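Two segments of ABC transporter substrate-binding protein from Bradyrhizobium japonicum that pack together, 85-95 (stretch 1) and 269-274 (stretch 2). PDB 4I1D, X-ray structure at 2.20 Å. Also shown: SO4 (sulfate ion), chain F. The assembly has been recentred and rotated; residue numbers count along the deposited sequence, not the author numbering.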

ATOM      1  N   PRO A  85      46.388  11.096  28.959  1.00 64.21           N
ATOM      2  CA  PRO A  85      47.815  10.956  28.651  1.00 65.60           C
ATOM      3  C   PRO A  85      48.104   9.794  27.697  1.00 66.91           C
ATOM      4  O   PRO A  85      48.843   9.963  26.723  1.00 67.40           O
ATOM      5  CB  PRO A  85      48.437  10.687  30.021  1.00 70.53           C
ATOM      6  CG  PRO A  85      47.509  11.325  30.982  1.00 70.20           C
ATOM      7  CD  PRO A  85      46.141  11.160  30.411  1.00 66.46           C
ATOM      8  N   ASN A  86      47.520   8.632  27.968  1.00 63.87           N
ATOM      9  CA  ASN A  86      47.745   7.463  27.132  1.00 61.01           C
ATOM     10  C   ASN A  86      47.322   7.689  25.681  1.00 63.67           C
ATOM     11  O   ASN A  86      47.963   7.199  24.749  1.00 58.17           O
ATOM     12  CB  ASN A  86      47.053   6.232  27.723  1.00 59.06           C
ATOM     13  CG  ASN A  86      47.719   5.748  28.997  1.00 70.61           C
ATOM     14  OD1 ASN A  86      48.925   5.919  29.183  1.00 79.05           O
ATOM     15  ND2 ASN A  86      46.938   5.146  29.884  1.00 70.55           N
ATOM     16  N   ALA A  87      46.249   8.446  25.485  1.00 62.99           N
ATOM     17  CA  ALA A  87      45.771   8.710  24.139  1.00 56.21           C
ATOM     18  C   ALA A  87      46.629   9.780  23.477  1.00 58.65           C
ATOM     19  O   ALA A  87      46.919   9.709  22.287  1.00 64.56           O
ATOM     20  CB  ALA A  87      44.315   9.132  24.167  1.00 61.14           C
ATOM     21  N   ALA A  88      47.033  10.775  24.258  1.00 64.74           N
ATOM     22  CA  ALA A  88      47.905  11.829  23.750  1.00 69.69           C
ATOM     23  C   ALA A  88      49.235  11.266  23.262  1.00 67.87           C
ATOM     24  O   ALA A  88      49.827  11.787  22.313  1.00 70.52           O
ATOM     25  CB  ALA A  88      48.141  12.889  24.822  1.00 67.55           C
ATOM     26  N   ALA A  89      49.706  10.203  23.908  1.00 64.37           N
ATOM     27  CA  ALA A  89      50.992   9.605  23.547  1.00 67.39           C
ATOM     28  C   ALA A  89      50.923   8.783  22.255  1.00 67.40           C
ATOM     29  O   ALA A  89      51.955   8.457  21.668  1.00 72.19           O
ATOM     30  CB  ALA A  89      51.533   8.760  24.696  1.00 70.21           C
HETATM   31  N   MSE A  90      49.710   8.448  21.819  1.00 55.95           N
HETATM   32  CA  MSE A  90      49.525   7.725  20.561  1.00 62.85           C
HETATM   33  C   MSE A  90      49.741   8.650  19.363  1.00 65.65           C
HETATM   34  O   MSE A  90      49.513   9.858  19.461  1.00 68.23           O
HETATM   35  CB  MSE A  90      48.133   7.086  20.505  1.00 56.60           C
HETATM   36  CG  MSE A  90      47.973   5.925  21.475  1.00 63.87           C
HETATM   37 SE   MSE A  90      46.125   5.345  21.738  0.74 67.67          SE
HETATM   38  CE  MSE A  90      45.612   5.085  19.884  1.00 59.91           C
ATOM     39  N   PRO A  91      50.196   8.090  18.230  1.00 64.85           N
ATOM     40  CA  PRO A  91      50.368   8.910  17.025  1.00 72.40           C
ATOM     41  C   PRO A  91      49.045   9.547  16.609  1.00 75.86           C
ATOM     42  O   PRO A  91      47.980   8.982  16.873  1.00 73.34           O
ATOM     43  CB  PRO A  91      50.832   7.897  15.972  1.00 71.10           C
ATOM     44  CG  PRO A  91      51.474   6.816  16.763  1.00 69.64           C
ATOM     45  CD  PRO A  91      50.660   6.709  18.026  1.00 64.15           C
ATOM     46  N   GLU A  92      49.121  10.710  15.971  1.00 75.08           N
ATOM     47  CA  GLU A  92      47.934  11.481  15.634  1.00 76.60           C
ATOM     48  C   GLU A  92      47.031  10.755  14.644  1.00 71.47           C
ATOM     49  O   GLU A  92      45.825  10.993  14.599  1.00 73.77           O
ATOM     50  CB  GLU A  92      48.324  12.869  15.116  1.00 88.10           C
ATOM     51  CG  GLU A  92      49.116  13.680  16.137  1.00103.06           C
ATOM     52  CD  GLU A  92      48.812  15.167  16.090  1.00110.68           C
ATOM     53  OE1 GLU A  92      48.688  15.711  14.969  1.00111.71           O
ATOM     54  OE2 GLU A  92      48.695  15.788  17.175  1.00110.89           O
ATOM     55  N   ALA A  93      47.611   9.860  13.858  1.00 64.63           N
ATOM     56  CA  ALA A  93      46.822   9.097  12.903  1.00 59.48           C
ATOM     57  C   ALA A  93      45.937   8.042  13.588  1.00 59.08           C
ATOM     58  O   ALA A  93      45.093   7.421  12.938  1.00 61.16           O
ATOM     59  CB  ALA A  93      47.726   8.446  11.881  1.00 57.72           C
ATOM     60  N   TYR A  94      46.129   7.844  14.890  1.00 51.71           N
ATOM     61  CA  TYR A  94      45.363   6.840  15.639  1.00 57.92           C
ATOM     62  C   TYR A  94      44.235   7.445  16.470  1.00 58.44           C
ATOM     63  O   TYR A  94      43.538   6.738  17.190  1.00 60.78           O
ATOM     64  CB  TYR A  94      46.277   6.017  16.548  1.00 52.68           C
ATOM     65  CG  TYR A  94      47.146   5.005  15.826  1.00 66.59           C
ATOM     66  CD1 TYR A  94      46.759   3.673  15.728  1.00 67.26           C
ATOM     67  CD2 TYR A  94      48.359   5.375  15.258  1.00 68.13           C
ATOM     68  CE1 TYR A  94      47.553   2.741  15.078  1.00 62.54           C
ATOM     69  CE2 TYR A  94      49.161   4.447  14.606  1.00 65.94           C
ATOM     70  CZ  TYR A  94      48.752   3.133  14.525  1.00 63.38           C
ATOM     71  OH  TYR A  94      49.543   2.205  13.886  1.00 68.44           O
ATOM     72  N   ARG A  95      44.063   8.757  16.381  1.00 58.19           N
ATOM     73  CA  ARG A  95      42.979   9.423  17.086  1.00 56.96           C
ATOM     74  C   ARG A  95      42.345  10.490  16.219  1.00 66.02           C
ATOM     75  O   ARG A  95      42.838  10.802  15.132  1.00 69.14           O
ATOM     76  CB  ARG A  95      43.464  10.033  18.403  1.00 56.82           C
ATOM     77  CG  ARG A  95      44.836  10.641  18.343  1.00 58.09           C
ATOM     78  CD  ARG A  95      45.236  11.176  19.704  1.00 63.30           C
ATOM     79  NE  ARG A  95      46.663  11.469  19.763  1.00 68.64           N
ATOM     80  CZ  ARG A  95      47.206  12.601  19.338  1.00 72.24           C
ATOM     81  NH1 ARG A  95      48.515  12.783  19.429  1.00 78.94           N
ATOM     82  NH2 ARG A  95      46.441  13.551  18.822  1.00 73.59           N
TER
HETATM   83  S   SO4 F 402      52.566  11.816  15.255  0.93103.44           S
HETATM   84  O1  SO4 F 402      53.554  10.740  15.175  0.93 93.96           O
HETATM   85  O2  SO4 F 402      52.163  12.019  16.648  0.93 92.72           O
HETATM   86  O3  SO4 F 402      53.134  13.061  14.743  0.93108.21           O
HETATM   87  O4  SO4 F 402      51.405  11.460  14.439  0.93108.87           O
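Stretch 2, residues 269-274: PGNPKA

What holds the beginning of stretch 1 to stretch 2? Stretch 1 opens as a helix that includes residues 85 to 88, and its first contact is made by the backbone of Asn86. The carbonyl oxygen Asn86 O lies 4.1 Å from Asn271 ND2, too far for a direct hydrogen bond, and a water fills the gap. That water donates to Asn86 O at 2.7 Å and accepts from Asn271 ND2 at 3.0 Å, so the carbonyl and the amide are joined through a single solvent molecule. Pro85, Ala87 and Ala88 take no part in the contact. Ala89 points its CB toward stretch 2, yet its closest approach is made by the backbone, with Ala89 O 4.1 Å from Lys273 CE.

How does the chain of stretch 1 fit against stretch 2 once it leaves the helix? Met90, a selenomethionine, has a phi/psi of -75/151, an extended conformation, and its CA is 6.6 Å from that of Asn271. Its CA-to-CB bond points sideways, but the m, t, p side chain brings its end nearer the partner. Met90 CG packs 3.5 Å from Asn271 CG, and Met90 CE reaches 3.6 Å from Gly270 O. Both residues of this pair are buried. Asn271 is held in shape from within its own stretch: its t side chain accepts a hydrogen bond from Lys273 N to Asn271 OD1 at 2.8 Å, while Ala274 N donates to Asn271 O at 2.9 Å, so the side chain and carbonyl of one residue both brace the 3-10 segment that starts at Pro272.

Where do the prolines and the tyrosine meet? Pro91 is also extended, at -59/151, and sets its ring beside that of Pro272, with Pro91 CD 4.1 Å from Pro272 CG. The chain then turns through a 3-10 segment, 92 to 94, in which Tyr94 N donates to Pro91 O at 2.9 Å. Glu92 and Ala93 stay clear of stretch 2; Glu92 N instead binds a sulfate ion, at 2.9 Å from SO4 O4. Tyr94 points toward stretch 2 and lays one ring face under Pro272, whose CG stands 3.9 Å from the centroid of the Tyr94 ring and 16° off its normal. This is a CH-pi contact, and the closest pair, Tyr94 CZ to Pro272 CG, is 3.7 Å apart. Tyr94 CD1 also comes within 3.3 Å of Gly270 O.

In which direction does stretch 2 run across this surface? The nearest CA pairs are Met90 with Asn271, then Tyr94 with Gly270 at 7.5 Å between their CA atoms, so the later residue of stretch 1 meets the earlier one of stretch 2. No direct hydrogen bond joins the stretches; packing and the one water bridge account for a contact that buries 318 Å² in all. Arg95 lies beyond reach and turns back on its own stretch, where Arg95 NH1 donates to Met90 O at 3.1 Å.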

ATOM      1  N   PRO A 269      45.684  -4.408  18.751  1.00 51.17           N
ATOM      2  CA  PRO A 269      45.480  -3.317  19.711  1.00 56.80           C
ATOM      3  C   PRO A 269      45.354  -1.965  19.001  1.00 53.46           C
ATOM      4  O   PRO A 269      46.152  -1.675  18.108  1.00 52.34           O
ATOM      5  CB  PRO A 269      46.757  -3.363  20.572  1.00 55.38           C
ATOM      6  CG  PRO A 269      47.809  -3.900  19.657  1.00 51.50           C
ATOM      7  CD  PRO A 269      47.092  -4.840  18.680  1.00 54.27           C
ATOM      8  N   GLY A 270      44.360  -1.165  19.377  1.00 46.61           N
ATOM      9  CA  GLY A 270      44.250   0.189  18.856  1.00 43.74           C
ATOM     10  C   GLY A 270      45.498   1.012  19.164  1.00 53.36           C
ATOM     11  O   GLY A 270      45.895   1.873  18.378  1.00 57.56           O
ATOM     12  N   ASN A 271      46.123   0.752  20.309  1.00 47.89           N
ATOM     13  CA  ASN A 271      47.327   1.481  20.698  1.00 52.04           C
ATOM     14  C   ASN A 271      48.569   0.693  20.329  1.00 58.54           C
ATOM     15  O   ASN A 271      48.892  -0.304  20.978  1.00 59.96           O
ATOM     16  CB  ASN A 271      47.325   1.781  22.202  1.00 57.91           C
ATOM     17  CG  ASN A 271      48.514   2.639  22.633  1.00 58.42           C
ATOM     18  OD1 ASN A 271      49.506   2.774  21.911  1.00 56.54           O
ATOM     19  ND2 ASN A 271      48.414   3.219  23.818  1.00 59.68           N
ATOM     20  N   PRO A 272      49.275   1.140  19.283  1.00 65.78           N
ATOM     21  CA  PRO A 272      50.453   0.419  18.796  1.00 67.07           C
ATOM     22  C   PRO A 272      51.548   0.287  19.860  1.00 68.28           C
ATOM     23  O   PRO A 272      52.423  -0.571  19.713  1.00 69.63           O
ATOM     24  CB  PRO A 272      50.923   1.271  17.607  1.00 66.14           C
ATOM     25  CG  PRO A 272      50.345   2.624  17.857  1.00 66.18           C
ATOM     26  CD  PRO A 272      49.029   2.377  18.524  1.00 63.91           C
ATOM     27  N   LYS A 273      51.496   1.103  20.911  1.00 64.93           N
ATOM     28  CA  LYS A 273      52.450   0.983  22.013  1.00 72.68           C
ATOM     29  C   LYS A 273      52.330  -0.373  22.706  1.00 69.06           C
ATOM     30  O   LYS A 273      53.275  -0.839  23.344  1.00 65.63           O
ATOM     31  CB  LYS A 273      52.265   2.106  23.041  1.00 81.73           C
ATOM     32  CG  LYS A 273      52.783   3.466  22.597  1.00 89.68           C
ATOM     33  CD  LYS A 273      53.760   4.045  23.616  1.00 96.72           C
ATOM     34  CE  LYS A 273      54.262   5.418  23.182  1.00100.01           C
ATOM     35  NZ  LYS A 273      55.479   5.848  23.935  1.00101.04           N
ATOM     36  N   ALA A 274      51.165  -1.001  22.580  1.00 59.97           N
ATOM     37  CA  ALA A 274      50.947  -2.323  23.158  1.00 61.19           C
ATOM     38  C   ALA A 274      52.020  -3.329  22.731  1.00 60.56           C
ATOM     39  O   ALA A 274      52.370  -4.227  23.489  1.00 64.63           O
ATOM     40  CB  ALA A 274      49.569  -2.838  22.775  1.00 56.08           C
TER
HETATM   41  O   HOH W   1      50.002   5.422  24.996  1.00 51.38           O